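Local coordinates for protein yeast Cdc13 OB4 (Candida glabrata, PDB 3RMH) that forms, as the OB4 domain of the telomere protein Cdc13, an OB-fold dimer, the whole protein probably binding DNA, at residues Leu68-Ile72 and Arg116-Ile120; Val31-Ile37 and Leu96-Leu102. The protein carries 2 engineered substitutions. All coordinates share one frame; numbering follows the deposited sequence.

Interaction 1 of 2, residues Leu68-Ile72 and Arg116-Ile120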
# COMPACT_ATOMS: atom_id res chain seq x y z
N LEU B 68 -7.91 -1.97 0.86
CA LEU B 68 -7.83 -0.57 1.23
C LEU B 68 -6.80 -0.45 2.34
O LEU B 68 -6.88 -1.16 3.35
CB LEU B 68 -9.20 -0.05 1.69
CG LEU B 68 -9.35 1.48 1.67
CD1 LEU B 68 -9.50 1.98 0.22
CD2 LEU B 68 -10.56 1.92 2.48
N GLU B 69 -5.81 0.40 2.14
CA GLU B 69 -4.83 0.67 3.18
C GLU B 69 -5.24 1.90 3.98
O GLU B 69 -5.31 3.01 3.46
CB GLU B 69 -3.41 0.82 2.61
CG GLU B 69 -2.34 0.91 3.69
CD GLU B 69 -0.93 0.59 3.18
OE1 GLU B 69 -0.73 0.55 1.95
OE2 GLU B 69 -0.03 0.38 4.03
N VAL B 70 -5.52 1.68 5.26
CA VAL B 70 -6.03 2.72 6.15
C VAL B 70 -4.92 3.16 7.08
O VAL B 70 -4.35 2.35 7.80
CB VAL B 70 -7.19 2.16 7.00
CG1 VAL B 70 -7.67 3.19 8.01
CG2 VAL B 70 -8.33 1.70 6.10
N TYR B 71 -4.64 4.46 7.10
CA TYR B 71 -3.51 5.00 7.84
C TYR B 71 -3.94 5.80 9.03
O TYR B 71 -4.82 6.64 8.93
CB TYR B 71 -2.71 5.97 6.95
CG TYR B 71 -1.99 5.34 5.79
CD1 TYR B 71 -0.62 5.17 5.83
CD2 TYR B 71 -2.67 4.97 4.64
CE1 TYR B 71 0.06 4.60 4.76
CE2 TYR B 71 -2.00 4.41 3.56
CZ TYR B 71 -0.64 4.23 3.63
OH TYR B 71 0.02 3.67 2.56
N ILE B 72 -3.29 5.56 10.16
CA ILE B 72 -3.44 6.40 11.34
C ILE B 72 -2.06 7.01 11.52
O ILE B 72 -1.13 6.32 11.93
CB ILE B 72 -3.80 5.57 12.56
CG1 ILE B 72 -5.16 4.89 12.33
CG2 ILE B 72 -3.87 6.46 13.79
CD1 ILE B 72 -5.55 3.92 13.45
N ARG B 116 -4.32 9.09 0.65
CA ARG B 116 -4.33 8.03 1.66
C ARG B 116 -5.65 8.03 2.40
O ARG B 116 -6.17 9.08 2.75
CB ARG B 116 -3.17 8.20 2.65
CG ARG B 116 -1.80 7.95 2.05
CD ARG B 116 -0.69 8.25 3.04
NE ARG B 116 0.64 8.03 2.47
CZ ARG B 116 1.26 8.89 1.66
NH1 ARG B 116 0.66 10.02 1.31
NH2 ARG B 116 2.47 8.62 1.18
N TRP B 117 -6.20 6.84 2.61
CA TRP B 117 -7.44 6.67 3.35
C TRP B 117 -7.14 6.62 4.85
O TRP B 117 -6.14 6.03 5.28
CB TRP B 117 -8.15 5.39 2.88
CG TRP B 117 -8.69 5.56 1.49
CD1 TRP B 117 -8.02 5.34 0.31
CD2 TRP B 117 -9.99 6.07 1.14
NE1 TRP B 117 -8.85 5.66 -0.75
CE2 TRP B 117 -10.03 6.11 -0.28
CE3 TRP B 117 -11.09 6.48 1.88
CZ2 TRP B 117 -11.18 6.54 -0.96
CZ3 TRP B 117 -12.22 6.92 1.19
CH2 TRP B 117 -12.26 6.94 -0.21
N SER B 118 -8.00 7.24 5.63
CA SER B 118 -7.76 7.40 7.06
C SER B 118 -9.09 7.19 7.76
O SER B 118 -10.12 7.51 7.20
CB SER B 118 -7.26 8.82 7.31
OG SER B 118 -6.58 8.92 8.54
N PRO B 119 -9.06 6.66 8.99
CA PRO B 119 -10.31 6.43 9.72
C PRO B 119 -10.69 7.56 10.66
O PRO B 119 -9.83 8.32 11.12
CB PRO B 119 -10.01 5.16 10.52
CG PRO B 119 -8.55 5.29 10.85
CD PRO B 119 -7.91 6.04 9.67
N ILE B 120 -11.98 7.66 10.98
CA ILE B 120 -12.47 8.73 11.83
C ILE B 120 -12.91 8.22 13.19
O ILE B 120 -13.69 7.28 13.26
CB ILE B 120 -13.70 9.40 11.19
CG1 ILE B 120 -13.30 10.01 9.85
CG2 ILE B 120 -14.30 10.44 12.13
CD1 ILE B 120 -14.47 10.23 8.92
O HOH W 1 -4.82 4.34 1.23

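Interaction 2 of 2, residues Val31-Ile37 and Leu96-Leu102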
# COMPACT_ATOMS: atom_id res chain seq x y z
N VAL B 31 -18.74 4.43 5.07
CA VAL B 31 -18.88 3.49 6.16
C VAL B 31 -18.57 2.12 5.60
O VAL B 31 -19.20 1.67 4.64
CB VAL B 31 -20.29 3.54 6.75
CG1 VAL B 31 -20.42 2.55 7.91
CG2 VAL B 31 -20.63 4.96 7.20
N LEU B 32 -17.60 1.44 6.20
CA LEU B 32 -17.20 0.13 5.72
C LEU B 32 -17.37 -0.90 6.81
O LEU B 32 -17.03 -0.64 7.96
CB LEU B 32 -15.72 0.16 5.33
CG LEU B 32 -15.31 1.21 4.30
CD1 LEU B 32 -13.82 1.12 4.09
CD2 LEU B 32 -16.07 0.98 3.00
N ASN B 33 -17.90 -2.06 6.45
CA ASN B 33 -17.84 -3.24 7.31
C ASN B 33 -16.94 -4.25 6.63
O ASN B 33 -17.33 -4.90 5.66
CB ASN B 33 -19.25 -3.81 7.55
CG ASN B 33 -20.08 -2.91 8.43
OD1 ASN B 33 -19.90 -2.88 9.65
ND2 ASN B 33 -20.99 -2.15 7.82
N VAL B 34 -15.71 -4.36 7.13
CA VAL B 34 -14.67 -5.03 6.37
C VAL B 34 -13.78 -5.88 7.24
O VAL B 34 -13.75 -5.70 8.46
CB VAL B 34 -13.81 -4.00 5.60
CG1 VAL B 34 -14.62 -3.42 4.46
CG2 VAL B 34 -13.35 -2.88 6.55
N TYR B 35 -13.06 -6.81 6.62
CA TYR B 35 -12.12 -7.67 7.34
C TYR B 35 -10.77 -7.01 7.44
O TYR B 35 -10.23 -6.59 6.42
CB TYR B 35 -11.94 -8.99 6.61
CG TYR B 35 -13.18 -9.84 6.64
CD1 TYR B 35 -13.41 -10.73 7.68
CD2 TYR B 35 -14.13 -9.74 5.64
CE1 TYR B 35 -14.54 -11.52 7.72
CE2 TYR B 35 -15.28 -10.52 5.67
CZ TYR B 35 -15.48 -11.41 6.71
OH TYR B 35 -16.61 -12.18 6.75
N ILE B 36 -10.22 -6.96 8.64
CA ILE B 36 -8.83 -6.50 8.80
C ILE B 36 -7.92 -7.68 8.54
O ILE B 36 -8.01 -8.69 9.23
CB ILE B 36 -8.58 -5.97 10.23
CG1 ILE B 36 -9.42 -4.71 10.47
CG2 ILE B 36 -7.09 -5.75 10.46
CD1 ILE B 36 -9.38 -4.16 11.88
N ILE B 37 -7.05 -7.58 7.54
CA ILE B 37 -6.19 -8.73 7.23
C ILE B 37 -4.71 -8.54 7.52
O ILE B 37 -3.95 -9.49 7.52
CB ILE B 37 -6.34 -9.17 5.77
CG1 ILE B 37 -6.06 -7.98 4.85
CG2 ILE B 37 -7.73 -9.75 5.55
CD1 ILE B 37 -5.98 -8.36 3.40
N LEU B 96 -7.82 -9.61 13.73
CA LEU B 96 -7.40 -10.13 12.43
C LEU B 96 -8.43 -11.11 11.86
O LEU B 96 -8.98 -11.94 12.59
CB LEU B 96 -6.04 -10.82 12.52
CG LEU B 96 -4.84 -9.98 12.94
CD1 LEU B 96 -3.62 -10.87 13.15
CD2 LEU B 96 -4.55 -8.87 11.93
N ASN B 97 -8.66 -11.02 10.56
CA ASN B 97 -9.56 -11.93 9.86
C ASN B 97 -10.97 -11.96 10.43
O ASN B 97 -11.66 -12.98 10.34
CB ASN B 97 -8.94 -13.33 9.83
CG ASN B 97 -7.55 -13.32 9.22
OD1 ASN B 97 -7.30 -12.65 8.22
ND2 ASN B 97 -6.63 -14.05 9.84
N GLU B 98 -11.39 -10.85 11.02
CA GLU B 98 -12.75 -10.63 11.48
C GLU B 98 -13.22 -9.28 10.95
O GLU B 98 -12.39 -8.43 10.64
CB GLU B 98 -12.82 -10.62 13.01
CG GLU B 98 -12.25 -11.88 13.68
CD GLU B 98 -13.10 -13.13 13.46
OE1 GLU B 98 -14.25 -13.01 12.97
OE2 GLU B 98 -12.63 -14.23 13.78
N THR B 99 -14.53 -9.07 10.88
CA THR B 99 -15.06 -7.78 10.41
C THR B 99 -15.08 -6.72 11.50
O THR B 99 -15.43 -7.01 12.64
CB THR B 99 -16.49 -7.89 9.87
OG1 THR B 99 -17.37 -8.36 10.90
CG2 THR B 99 -16.56 -8.84 8.69
N SER B 100 -14.75 -5.48 11.13
CA SER B 100 -14.90 -4.32 11.99
C SER B 100 -15.59 -3.26 11.15
O SER B 100 -15.48 -3.26 9.93
CB SER B 100 -13.54 -3.79 12.47
OG SER B 100 -12.92 -4.69 13.37
N ARG B 101 -16.30 -2.35 11.80
CA ARG B 101 -16.90 -1.24 11.08
C ARG B 101 -15.99 -0.04 11.22
O ARG B 101 -15.62 0.33 12.34
CB ARG B 101 -18.28 -0.91 11.65
CG ARG B 101 -18.97 0.28 10.97
CD ARG B 101 -20.42 0.38 11.43
NE ARG B 101 -21.07 1.62 11.00
CZ ARG B 101 -20.88 2.81 11.56
NH1 ARG B 101 -20.03 2.94 12.57
NH2 ARG B 101 -21.52 3.88 11.10
N LEU B 102 -15.61 0.54 10.09
CA LEU B 102 -14.74 1.71 10.06
C LEU B 102 -15.44 2.79 9.26
O LEU B 102 -16.26 2.50 8.39
CB LEU B 102 -13.43 1.38 9.35
CG LEU B 102 -12.57 0.28 9.95
CD1 LEU B 102 -11.43 -0.05 9.00
CD2 LEU B 102 -12.05 0.73 11.29
O HOH W 2 -5.16 -12.31 6.82

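Interaction 1 of 2, residues Leu68-Ile72 and Arg116-Ile120
In the OB-fold barrel, strand 68-72 meets strand 116-119 where the sheet curls round on itself, and Tyr71 with Arg116 and Leu68 with Trp117 carry much of the junction. The short axes make an angle of 61°, so the backbones touch briefly: Tyr71 N donates to Trp117 O at 2.8 Å. One residue on, Ser118 OG donates to Tyr71 O at 2.9 Å, approaching almost head-on to the carbonyl. Where the strands diverge, a water bridges the gap, giving a hydrogen to Glu69 O and accepting one from Trp117 N. Arg116 lays its extended chain over one Tyr71 ring face, with CD 3.9 Å from the ring centroid; the guanidinium lies farther off, its plane 80° from the ring, and adds at most a weak cation-pi attraction. Leu68 turns CG away from its own N (chi1 -161°), and CD1 comes down over the five-membered ring of Trp117, 3.8 Å from its centroid. Pro119 touches both Val70 and Ile72: its CD lies 3.3 Å from Val70 CG1, a tight contact, and its CG 3.7 Å from Ile72 CG1. Strand 46-52 pairs with 68-72 and strand 99-108 with 116-119, while Tyr71 packs on Lys50 of the second subunit.

Interaction 2 of 2, residues Val31-Ile37 and Leu96-Leu102
The Tyr35 ring carries Thr99 CG2 over one face, 3.5 Å from the ring centroid and 15° off the normal, a CH-pi contact; at its edge, in plane, lie Asn97 C and Glu98 N. Tyr35 and Thr99 form a non-hydrogen-bonded pair, their side chains running alongside each other, and Thr99 turns its methyl to the ring because CG2 stands anti to the carbonyl carbon while OG1 takes the position between N and C (chi1 61°). Farther along this face, Arg101 runs its extended chain past Asn33, whose OD1 lies 3.2 Å from Arg101 CB; the amide and guanidinium planes are 45° apart. The guanidinium end reaches Val31, where Arg101 NE lies 3.3 Å from Val31 CG1. These side chains decorate an antiparallel strand pair of the OB fold, part of the long strand 28-42 against the start of 99-108. Leu32 with Leu102 and Val34 with Ser100 are its hydrogen-bonded pairs, and Leu32 N donates to Leu102 O at 2.8 Å. On their side of the sheet Val34 CG2 approaches Leu102 CD1 at 4.2 Å, and Ser100 touches Leu127 and Gln130 of helix 124-134. Past Thr99 the pairing weakens at Ile36 N to Glu98 O, yet Asn97 N still donates to Ile36 O at 2.8 Å, and a water gives hydrogens to both Asn97 OD1 and Ile37 O.

Interactions 1 and 2 belong to one curled sheet, their centres 12 Å apart. The connection runs through strand 99-108, which pairs with 28-42 in interaction 2 and, farther along, with 115-119 of interaction 1; the segments of the two interactions alternate along the chain. Strand 46-52 makes a second link, bonding through its backbone to both 68-72 and 31-37. The contacts also touch directly inside the barrel, where Leu68 CD2 of interaction 1 meets Leu32 CD1 of interaction 2 at 3.7 Å. Each reaches the dimer partner: Trp117 packs on Pro64 of the second subunit, and Ile37 on Ile114 of the second subunit, consistent with this domain's dimerization role.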